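Long-range contact in uncharacterized conserved (Bdellovibrio bacteriovorus, PDB 7O21), which probably acts as a peptidoglycan L,D-carboxypeptidase of the YkuD family, editing the cell wall and so generating the curvature of this predatory bacterium: residues H86-R98 and A163-D177. Sequence-based numbering, arbitrary orientation. Where two conformers were deposited one is given.
Sequences HKTPEGIYFLQER and ADYIKLGETPILIFD. With EDO (1,2-ethanediol), chain K.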
ATOM      1  N   HIS A  86      16.914 -21.580   6.217  1.00 62.98           N
ATOM      2  CA  HIS A  86      15.943 -21.758   7.294  1.00 59.69           C
ATOM      3  C   HIS A  86      15.651 -20.485   8.077  1.00 52.91           C
ATOM      4  O   HIS A  86      15.014 -20.550   9.136  1.00 57.53           O
ATOM      5  CB  HIS A  86      16.308 -22.886   8.266  1.00 67.77           C
ATOM      6  CG  HIS A  86      16.414 -24.224   7.606  1.00 75.26           C
ATOM      7  ND1 HIS A  86      15.321 -24.896   7.100  1.00 75.26           N
ATOM      8  CD2 HIS A  86      17.474 -25.052   7.441  1.00 74.20           C
ATOM      9  CE1 HIS A  86      15.712 -26.059   6.608  1.00 72.90           C
ATOM     10  NE2 HIS A  86      17.012 -26.178   6.803  1.00 75.12           N
ATOM     11  N   LYS A  87      16.095 -19.334   7.597  1.00 47.83           N
ATOM     12  CA  LYS A  87      15.885 -18.072   8.289  1.00 45.53           C
ATOM     13  C   LYS A  87      14.632 -17.379   7.763  1.00 36.23           C
ATOM     14  O   LYS A  87      14.099 -17.716   6.704  1.00 38.06           O
ATOM     15  CB  LYS A  87      17.117 -17.171   8.154  1.00 37.20           C
ATOM     16  CG  LYS A  87      18.401 -17.827   8.654  1.00 41.31           C
ATOM     17  CD  LYS A  87      19.589 -16.877   8.602  1.00 43.46           C
ATOM     18  CE  LYS A  87      19.464 -15.795   9.660  1.00 49.71           C
ATOM     19  NZ  LYS A  87      20.691 -14.962   9.769  1.00 49.90           N
ATOM     20  N   THR A  88      14.166 -16.399   8.526  1.00 26.68           N
ATOM     21  CA  THR A  88      12.933 -15.675   8.260  1.00 24.68           C
ATOM     22  C   THR A  88      13.229 -14.185   8.225  1.00 22.22           C
ATOM     23  O   THR A  88      14.225 -13.729   8.800  1.00 25.20           O
ATOM     24  CB  THR A  88      11.915 -15.962   9.375  1.00 24.79           C
ATOM     25  OG1 THR A  88      12.563 -15.841  10.647  1.00 34.63           O
ATOM     26  CG2 THR A  88      11.361 -17.380   9.243  1.00 29.33           C
ATOM     27  N   PRO A  89      12.382 -13.395   7.570  1.00 22.89           N
ATOM     28  CA  PRO A  89      12.668 -11.961   7.458  1.00 25.19           C
ATOM     29  C   PRO A  89      12.752 -11.265   8.808  1.00 21.31           C
ATOM     30  O   PRO A  89      12.053 -11.608   9.763  1.00 20.98           O
ATOM     31  CB  PRO A  89      11.493 -11.426   6.631  1.00 30.38           C
ATOM     32  CG  PRO A  89      11.020 -12.604   5.847  1.00 30.59           C
ATOM     33  CD  PRO A  89      11.214 -13.787   6.763  1.00 22.33           C
ATOM     34  N   GLU A  90      13.631 -10.277   8.876  1.00 20.84           N
ATOM     35  CA  GLU A  90      13.708  -9.371  10.005  1.00 20.45           C
ATOM     36  C   GLU A  90      13.661  -7.952   9.465  1.00 18.88           C
ATOM     37  O   GLU A  90      14.095  -7.687   8.334  1.00 20.85           O
ATOM     38  CB  GLU A  90      14.958  -9.615  10.874  1.00 29.07           C
ATOM     39  CG  GLU A  90      16.278  -9.302  10.202  1.00 29.80           C
ATOM     40  CD  GLU A  90      17.483  -9.548  11.111  1.00 27.25           C
ATOM     41  OE1 GLU A  90      17.358  -9.383  12.342  1.00 21.88           O
ATOM     42  OE2 GLU A  90      18.563  -9.894  10.592  1.00 29.33           O
ATOM     43  N   GLY A  91      13.117  -7.038  10.252  1.00 17.07           N
ATOM     44  CA  GLY A  91      13.040  -5.669   9.788  1.00 17.58           C
ATOM     45  C   GLY A  91      12.163  -4.797  10.661  1.00 16.94           C
ATOM     46  O   GLY A  91      11.774  -5.169  11.779  1.00 16.39           O
ATOM     47  N   ILE A  92      11.866  -3.625  10.111  1.00 17.54           N
ATOM     48  CA  ILE A  92      11.241  -2.525  10.821  1.00 16.04           C
ATOM     49  C   ILE A  92       9.908  -2.289  10.132  1.00 15.96           C
ATOM     50  O   ILE A  92       9.874  -1.719   9.030  1.00 17.68           O
ATOM     51  CB  ILE A  92      12.118  -1.262  10.756  1.00 14.27           C
ATOM     52  CG1 ILE A  92      13.532  -1.527  11.300  1.00 15.18           C
ATOM     53  CG2 ILE A  92      11.472  -0.117  11.517  1.00 17.21           C
ATOM     54  CD1 ILE A  92      14.555  -0.450  10.886  1.00 15.28           C
ATOM     55  N   TYR A  93       8.815  -2.718  10.769  1.00 15.31           N
ATOM     56  CA  TYR A  93       7.506  -2.746  10.126  1.00 14.81           C
ATOM     57  C   TYR A  93       6.479  -1.964  10.935  1.00 14.59           C
ATOM     58  O   TYR A  93       6.745  -1.469  12.026  1.00 14.53           O
ATOM     59  CB  TYR A  93       7.036  -4.199   9.932  1.00 15.73           C
ATOM     60  CG  TYR A  93       8.032  -4.940   9.086  1.00 16.66           C
ATOM     61  CD1 TYR A  93       8.141  -4.670   7.727  1.00 17.32           C
ATOM     62  CD2 TYR A  93       8.931  -5.827   9.657  1.00 18.36           C
ATOM     63  CE1 TYR A  93       9.087  -5.294   6.959  1.00 16.52           C
ATOM     64  CE2 TYR A  93       9.884  -6.464   8.884  1.00 16.45           C
ATOM     65  CZ  TYR A  93       9.954  -6.188   7.537  1.00 17.62           C
ATOM     66  OH  TYR A  93      10.915  -6.801   6.761  1.00 18.83           O
ATOM     67  N   PHE A  94       5.298  -1.797  10.352  0.66 15.78           N
ATOM     68  CA  PHE A  94       4.141  -1.106  10.976  0.66 20.76           C
ATOM     69  C   PHE A  94       2.931  -2.038  10.818  0.66 16.89           C
ATOM     70  O   PHE A  94       2.830  -2.713   9.813  0.66 19.16           O
ATOM     71  CB  PHE A  94       3.884   0.259  10.309  0.66 20.58           C
ATOM     72  CG  PHE A  94       4.918   1.335  10.577  0.66 17.44           C
ATOM     73  CD1 PHE A  94       6.125   1.368   9.894  0.66 20.44           C
ATOM     74  CD2 PHE A  94       4.704   2.314  11.538  0.66 19.48           C
ATOM     75  CE1 PHE A  94       7.080   2.335  10.184  0.66 17.90           C
ATOM     76  CE2 PHE A  94       5.657   3.276  11.819  0.66 18.94           C
ATOM     77  CZ  PHE A  94       6.838   3.287  11.128  0.66 15.07           C
ATOM     78  N   LEU A  95       2.080  -2.117  11.826  1.00 16.24           N
ATOM     79  CA  LEU A  95       0.869  -2.927  11.756  1.00 15.26           C
ATOM     80  C   LEU A  95      -0.231  -2.167  11.027  1.00 16.01           C
ATOM     81  O   LEU A  95      -0.458  -0.982  11.294  1.00 18.31           O
ATOM     82  CB  LEU A  95       0.423  -3.297  13.166  1.00 18.00           C
ATOM     83  CG  LEU A  95       1.501  -4.127  13.881  1.00 17.78           C
ATOM     84  CD1 LEU A  95       1.352  -4.036  15.386  1.00 22.43           C
ATOM     85  CD2 LEU A  95       1.470  -5.572  13.393  1.00 18.06           C
ATOM     86  N   GLN A  96      -0.906  -2.857  10.116  0.68 14.83           N
ATOM     87  CA  GLN A  96      -1.859  -2.183   9.205  0.68 16.24           C
ATOM     88  C   GLN A  96      -3.333  -2.503   9.458  0.68 15.86           C
ATOM     89  O   GLN A  96      -4.091  -1.573   9.485  0.68 15.49           O
ATOM     90  CB  GLN A  96      -1.488  -2.553   7.770  0.68 16.32           C
ATOM     91  CG  GLN A  96      -0.101  -2.103   7.342  0.68 17.59           C
ATOM     92  CD  GLN A  96       0.102  -2.185   5.850  0.68 27.29           C
ATOM     93  OE1 GLN A  96      -0.017  -3.236   5.244  0.68 33.87           O
ATOM     94  NE2 GLN A  96       0.377  -1.053   5.230  0.68 34.22           N
ATOM     95  N   GLU A  97      -3.727  -3.770   9.422  1.00 15.42           N
ATOM     96  CA  GLU A  97      -5.131  -4.134   9.540  1.00 18.33           C
ATOM     97  C   GLU A  97      -5.310  -5.194  10.611  1.00 17.98           C
ATOM     98  O   GLU A  97      -4.407  -5.987  10.882  1.00 16.48           O
ATOM     99  CB  GLU A  97      -5.657  -4.737   8.228  1.00 19.78           C
ATOM    100  CG  GLU A  97      -5.616  -3.811   7.024  1.00 26.88           C
ATOM    101  CD  GLU A  97      -6.036  -4.517   5.742  1.00 31.17           C
ATOM    102  OE1 GLU A  97      -6.916  -5.400   5.800  1.00 43.91           O
ATOM    103  OE2 GLU A  97      -5.465  -4.201   4.679  1.00 43.50           O
ATOM    104  N   ARG A  98      -6.498  -5.209  11.202  1.00 17.60           N
ATOM    105  CA  ARG A  98      -6.885  -6.196  12.197  1.00 18.54           C
ATOM    106  C   ARG A  98      -7.904  -7.142  11.571  1.00 18.09           C
ATOM    107  O   ARG A  98      -8.876  -6.700  10.946  1.00 19.31           O
ATOM    108  CB  ARG A  98      -7.479  -5.483  13.412  1.00 20.44           C
ATOM    109  CG  ARG A  98      -8.016  -6.381  14.519  1.00 22.91           C
ATOM    110  CD  ARG A  98      -8.632  -5.521  15.622  1.00 29.87           C
ATOM    111  NE  ARG A  98      -9.505  -6.298  16.500  1.00 43.98           N
ATOM    112  CZ  ARG A  98      -9.651  -6.068  17.802  1.00 46.98           C
ATOM    113  NH1 ARG A  98      -8.982  -5.080  18.383  1.00 44.87           N
ATOM    114  NH2 ARG A  98     -10.469  -6.823  18.525  1.00 39.62           N
ATOM    115  N   ALA A 163      -3.863  -6.177  21.432  1.00 18.82           N
ATOM    116  CA  ALA A 163      -4.792  -5.371  20.656  1.00 17.74           C
ATOM    117  C   ALA A 163      -5.023  -4.014  21.302  1.00 24.14           C
ATOM    118  O   ALA A 163      -5.252  -3.022  20.597  1.00 23.02           O
ATOM    119  CB  ALA A 163      -6.116  -6.121  20.461  1.00 20.27           C
ATOM    120  N   ASP A 164      -4.929  -3.943  22.632  1.00 23.17           N
ATOM    121  CA  ASP A 164      -5.117  -2.682  23.343  1.00 27.58           C
ATOM    122  C   ASP A 164      -4.014  -1.674  23.058  1.00 25.86           C
ATOM    123  O   ASP A 164      -4.218  -0.473  23.272  1.00 28.89           O
ATOM    124  CB  ASP A 164      -5.216  -2.933  24.852  1.00 30.96           C
ATOM    125  CG  ASP A 164      -6.479  -3.680  25.239  1.00 38.28           C
ATOM    126  OD1 ASP A 164      -7.463  -3.636  24.466  1.00 43.66           O
ATOM    127  OD2 ASP A 164      -6.483  -4.317  26.313  1.00 49.41           O
ATOM    128  N   TYR A 165      -2.856  -2.121  22.587  1.00 19.15           N
ATOM    129  CA  TYR A 165      -1.739  -1.215  22.341  1.00 20.12           C
ATOM    130  C   TYR A 165      -1.550  -0.877  20.872  1.00 22.26           C
ATOM    131  O   TYR A 165      -0.677  -0.065  20.550  1.00 23.04           O
ATOM    132  CB  TYR A 165      -0.435  -1.825  22.863  1.00 19.54           C
ATOM    133  CG  TYR A 165      -0.406  -2.128  24.338  1.00 20.55           C
ATOM    134  CD1 TYR A 165      -0.245  -1.118  25.273  1.00 17.72           C
ATOM    135  CD2 TYR A 165      -0.510  -3.436  24.795  1.00 28.03           C
ATOM    136  CE1 TYR A 165      -0.200  -1.398  26.630  1.00 23.47           C
ATOM    137  CE2 TYR A 165      -0.469  -3.727  26.146  1.00 25.41           C
ATOM    138  CZ  TYR A 165      -0.317  -2.706  27.057  1.00 26.07           C
ATOM    139  OH  TYR A 165      -0.269  -3.010  28.402  1.00 31.12           O
ATOM    140  N   ILE A 166      -2.318  -1.474  19.972  1.00 17.37           N
ATOM    141  CA  ILE A 166      -2.043  -1.383  18.545  1.00 17.38           C
ATOM    142  C   ILE A 166      -2.974  -0.365  17.908  1.00 18.22           C
ATOM    143  O   ILE A 166      -4.203  -0.504  17.959  1.00 21.75           O
ATOM    144  CB  ILE A 166      -2.145  -2.755  17.864  1.00 17.05           C
ATOM    145  CG1 ILE A 166      -1.002  -3.652  18.339  1.00 17.11           C
ATOM    146  CG2 ILE A 166      -2.120  -2.598  16.342  1.00 18.46           C
ATOM    147  CD1 ILE A 166      -1.232  -5.109  17.992  1.00 18.47           C
ATOM    148  N   LYS A 167      -2.380   0.655  17.301  1.00 16.28           N
ATOM    149  CA  LYS A 167      -3.098   1.649  16.520  1.00 17.10           C
ATOM    150  C   LYS A 167      -2.871   1.289  15.058  1.00 18.20           C
ATOM    151  O   LYS A 167      -1.735   1.322  14.567  1.00 17.52           O
ATOM    152  CB  LYS A 167      -2.550   3.034  16.853  1.00 19.53           C
ATOM    153  CG  LYS A 167      -3.275   4.195  16.211  1.00 24.70           C
ATOM    154  CD  LYS A 167      -2.722   5.485  16.845  1.00 24.18           C
ATOM    155  CE  LYS A 167      -3.551   6.693  16.554  1.00 33.77           C
ATOM    156  NZ  LYS A 167      -2.899   7.837  17.236  1.00 22.18           N
ATOM    157  N   LEU A 168      -3.945   0.914  14.368  1.00 19.17           N
ATOM    158  CA  LEU A 168      -3.804   0.440  13.000  1.00 19.19           C
ATOM    159  C   LEU A 168      -3.221   1.532  12.118  1.00 19.28           C
ATOM    160  O   LEU A 168      -3.616   2.698  12.200  1.00 18.67           O
ATOM    161  CB  LEU A 168      -5.158  -0.011  12.459  1.00 19.58           C
ATOM    162  CG  LEU A 168      -5.747  -1.227  13.164  1.00 21.57           C
ATOM    163  CD1 LEU A 168      -7.047  -1.599  12.468  1.00 24.38           C
ATOM    164  CD2 LEU A 168      -4.759  -2.385  13.145  1.00 23.59           C
ATOM    165  N   GLY A 169      -2.262   1.149  11.280  1.00 17.54           N
ATOM    166  CA  GLY A 169      -1.571   2.080  10.428  1.00 19.71           C
ATOM    167  C   GLY A 169      -0.421   2.811  11.078  1.00 18.89           C
ATOM    168  O   GLY A 169       0.322   3.510  10.371  1.00 20.71           O
ATOM    169  N   GLU A 170      -0.233   2.667  12.384  1.00 16.79           N
ATOM    170  CA  GLU A 170       0.743   3.495  13.090  1.00 16.99           C
ATOM    171  C   GLU A 170       1.711   2.719  13.974  1.00 16.71           C
ATOM    172  O   GLU A 170       2.889   3.072  14.038  1.00 21.51           O
ATOM    173  CB  GLU A 170       0.029   4.563  13.929  1.00 16.79           C
ATOM    174  CG  GLU A 170      -0.920   5.457  13.133  1.00 17.77           C
ATOM    175  CD  GLU A 170      -0.226   6.296  12.090  1.00 26.56           C
ATOM    176  OE1 GLU A 170       0.995   6.532  12.209  1.00 21.07           O
ATOM    177  OE2 GLU A 170      -0.923   6.741  11.148  1.00 31.37           O
ATOM    178  N   THR A 171       1.258   1.689  14.668  1.00 14.13           N
ATOM    179  CA  THR A 171       2.143   1.047  15.653  1.00 13.83           C
ATOM    180  C   THR A 171       3.260   0.256  14.974  1.00 14.45           C
ATOM    181  O   THR A 171       2.974  -0.684  14.218  1.00 14.53           O
ATOM    182  CB  THR A 171       1.340   0.145  16.593  1.00 14.59           C
ATOM    183  OG1 THR A 171       0.436   0.960  17.348  1.00 16.21           O
ATOM    184  CG2 THR A 171       2.273  -0.602  17.567  1.00 15.16           C
ATOM    185  N   PRO A 172       4.528   0.550  15.256  1.00 13.13           N
ATOM    186  CA  PRO A 172       5.617  -0.273  14.712  1.00 15.51           C
ATOM    187  C   PRO A 172       5.653  -1.653  15.337  1.00 16.64           C
ATOM    188  O   PRO A 172       5.344  -1.836  16.517  1.00 16.83           O
ATOM    189  CB  PRO A 172       6.886   0.495  15.114  1.00 17.94           C
ATOM    190  CG  PRO A 172       6.435   1.891  15.408  1.00 16.78           C
ATOM    191  CD  PRO A 172       5.026   1.755  15.945  1.00 13.79           C
ATOM    192  N   ILE A 173       6.068  -2.625  14.533  1.00 14.37           N
ATOM    193  CA  ILE A 173       6.516  -3.916  15.036  1.00 13.88           C
ATOM    194  C   ILE A 173       7.921  -4.143  14.500  1.00 14.61           C
ATOM    195  O   ILE A 173       8.153  -4.099  13.284  1.00 15.27           O
ATOM    196  CB  ILE A 173       5.543  -5.060  14.696  1.00 13.53           C
ATOM    197  CG1 ILE A 173       6.044  -6.363  15.297  1.00 15.16           C
ATOM    198  CG2 ILE A 173       5.292  -5.176  13.169  1.00 17.64           C
ATOM    199  CD1 ILE A 173       4.983  -7.459  15.339  1.00 17.98           C
ATOM    200  N   LEU A 174       8.874  -4.303  15.412  1.00 13.54           N
ATOM    201  CA  LEU A 174      10.277  -4.503  15.078  1.00 13.99           C
ATOM    202  C   LEU A 174      10.558  -5.984  15.255  1.00 17.29           C
ATOM    203  O   LEU A 174      10.393  -6.518  16.356  1.00 16.71           O
ATOM    204  CB  LEU A 174      11.164  -3.696  16.019  1.00 14.40           C
ATOM    205  CG  LEU A 174      10.918  -2.185  16.067  1.00 20.36           C
ATOM    206  CD1 LEU A 174      11.931  -1.492  16.993  1.00 18.89           C
ATOM    207  CD2 LEU A 174      10.925  -1.575  14.678  1.00 25.69           C
ATOM    208  N   ILE A 175      10.943  -6.651  14.176  1.00 14.86           N
ATOM    209  CA  ILE A 175      11.090  -8.101  14.159  1.00 16.53           C
ATOM    210  C   ILE A 175      12.569  -8.380  13.940  1.00 16.79           C
ATOM    211  O   ILE A 175      13.072  -8.269  12.820  1.00 18.01           O
ATOM    212  CB  ILE A 175      10.206  -8.751  13.086  1.00 17.52           C
ATOM    213  CG1 ILE A 175       8.718  -8.400  13.322  1.00 15.87           C
ATOM    214  CG2 ILE A 175      10.405 -10.281  13.079  1.00 19.92           C
ATOM    215  CD1 ILE A 175       7.769  -8.819  12.197  1.00 17.86           C
ATOM    216  N   PHE A 176      13.289  -8.731  15.006  1.00 16.70           N
ATOM    217  CA  PHE A 176      14.746  -8.809  14.965  1.00 17.18           C
ATOM    218  C   PHE A 176      15.184 -10.207  15.366  1.00 19.78           C
ATOM    219  O   PHE A 176      14.680 -10.756  16.351  1.00 18.87           O
ATOM    220  CB  PHE A 176      15.358  -7.784  15.925  1.00 17.47           C
ATOM    221  CG  PHE A 176      15.086  -6.330  15.553  1.00 19.59           C
ATOM    222  CD1 PHE A 176      14.777  -5.967  14.248  1.00 20.18           C
ATOM    223  CD2 PHE A 176      15.161  -5.336  16.521  1.00 21.12           C
ATOM    224  CE1 PHE A 176      14.554  -4.622  13.908  1.00 19.36           C
ATOM    225  CE2 PHE A 176      14.938  -3.992  16.193  1.00 20.07           C
ATOM    226  CZ  PHE A 176      14.627  -3.640  14.884  1.00 19.62           C
ATOM    227  N   ASP A 177      16.119 -10.783  14.593  1.00 20.29           N
ATOM    228  CA  ASP A 177      16.677 -12.087  14.938  1.00 18.53           C
ATOM    229  C   ASP A 177      17.366 -12.028  16.292  1.00 21.51           C
ATOM    230  O   ASP A 177      17.294 -12.981  17.082  1.00 21.65           O
ATOM    231  CB  ASP A 177      17.691 -12.538  13.876  1.00 20.31           C
ATOM    232  CG  ASP A 177      17.045 -12.918  12.552  1.00 28.02           C
ATOM    233  OD1 ASP A 177      15.819 -12.757  12.393  1.00 29.01           O
ATOM    234  OD2 ASP A 177      17.776 -13.378  11.651  1.00 32.55           O
TER
HETATM  235  C1  EDO K 409      -1.522  11.306   9.441  0.68 35.07           C
HETATM  236  O1  EDO K 409      -2.645  11.481  10.310  0.68 42.11           O
HETATM  237  C2  EDO K 409      -0.640  10.202  10.009  0.68 34.40           C
HETATM  238  O2  EDO K 409      -1.384   8.977  10.043  0.68 39.81           O
HETATM  239  O   HOH W   1      20.320 -13.497  11.687  1.00 42.22           O
HETATM  240  O   HOH W   2      16.895 -13.415   9.052  1.00 33.59           O
HETATM  241  O   HOH W   3      15.359 -15.922  11.178  1.00 37.70           O
HETATM  242  O   HOH W   4      -6.191  -3.127  17.999  1.00 40.85           O
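G91 to F94 pair antiparallel with P172 to I175, their strand axes 4.3 Å apart at closest, in the mixed sheet of the YkuD-type catalytic domain. G91 and Y93 each exchange two backbone hydrogen bonds, with I175 and I173, and the ladder runs on through L95 N to T171 O and G169 N to L95 O. On one face I92 and L174 lie side by side, CG2 to CD2 3.5 Å, against V255 of the NTF2-like domain. Further along, in one of its two conformers, F94 turns its ring edge to the E170 carbonyl. The other face carries Y93, L95, I173 and I175; the side chain of I175 is about 8 Å from that of C151, the predicted nucleophile. L95 forks here: CD1 packs on I166 and CD2 on CG2 of I173, 3.8 Å away. Beyond the ladder, E90 has its CG between backbone N and carbonyl carbon (chi1 67°), which brings its carboxylate over that of D177, the planes 15° apart. Such stacked acids would repel, but K48 forms a salt bridge with D177 OD1, and a long one from K87 reaches OD2. The backbone N of D177 also grips E90 OE1 at 2.9 Å, nearly straight but from above the carboxylate plane.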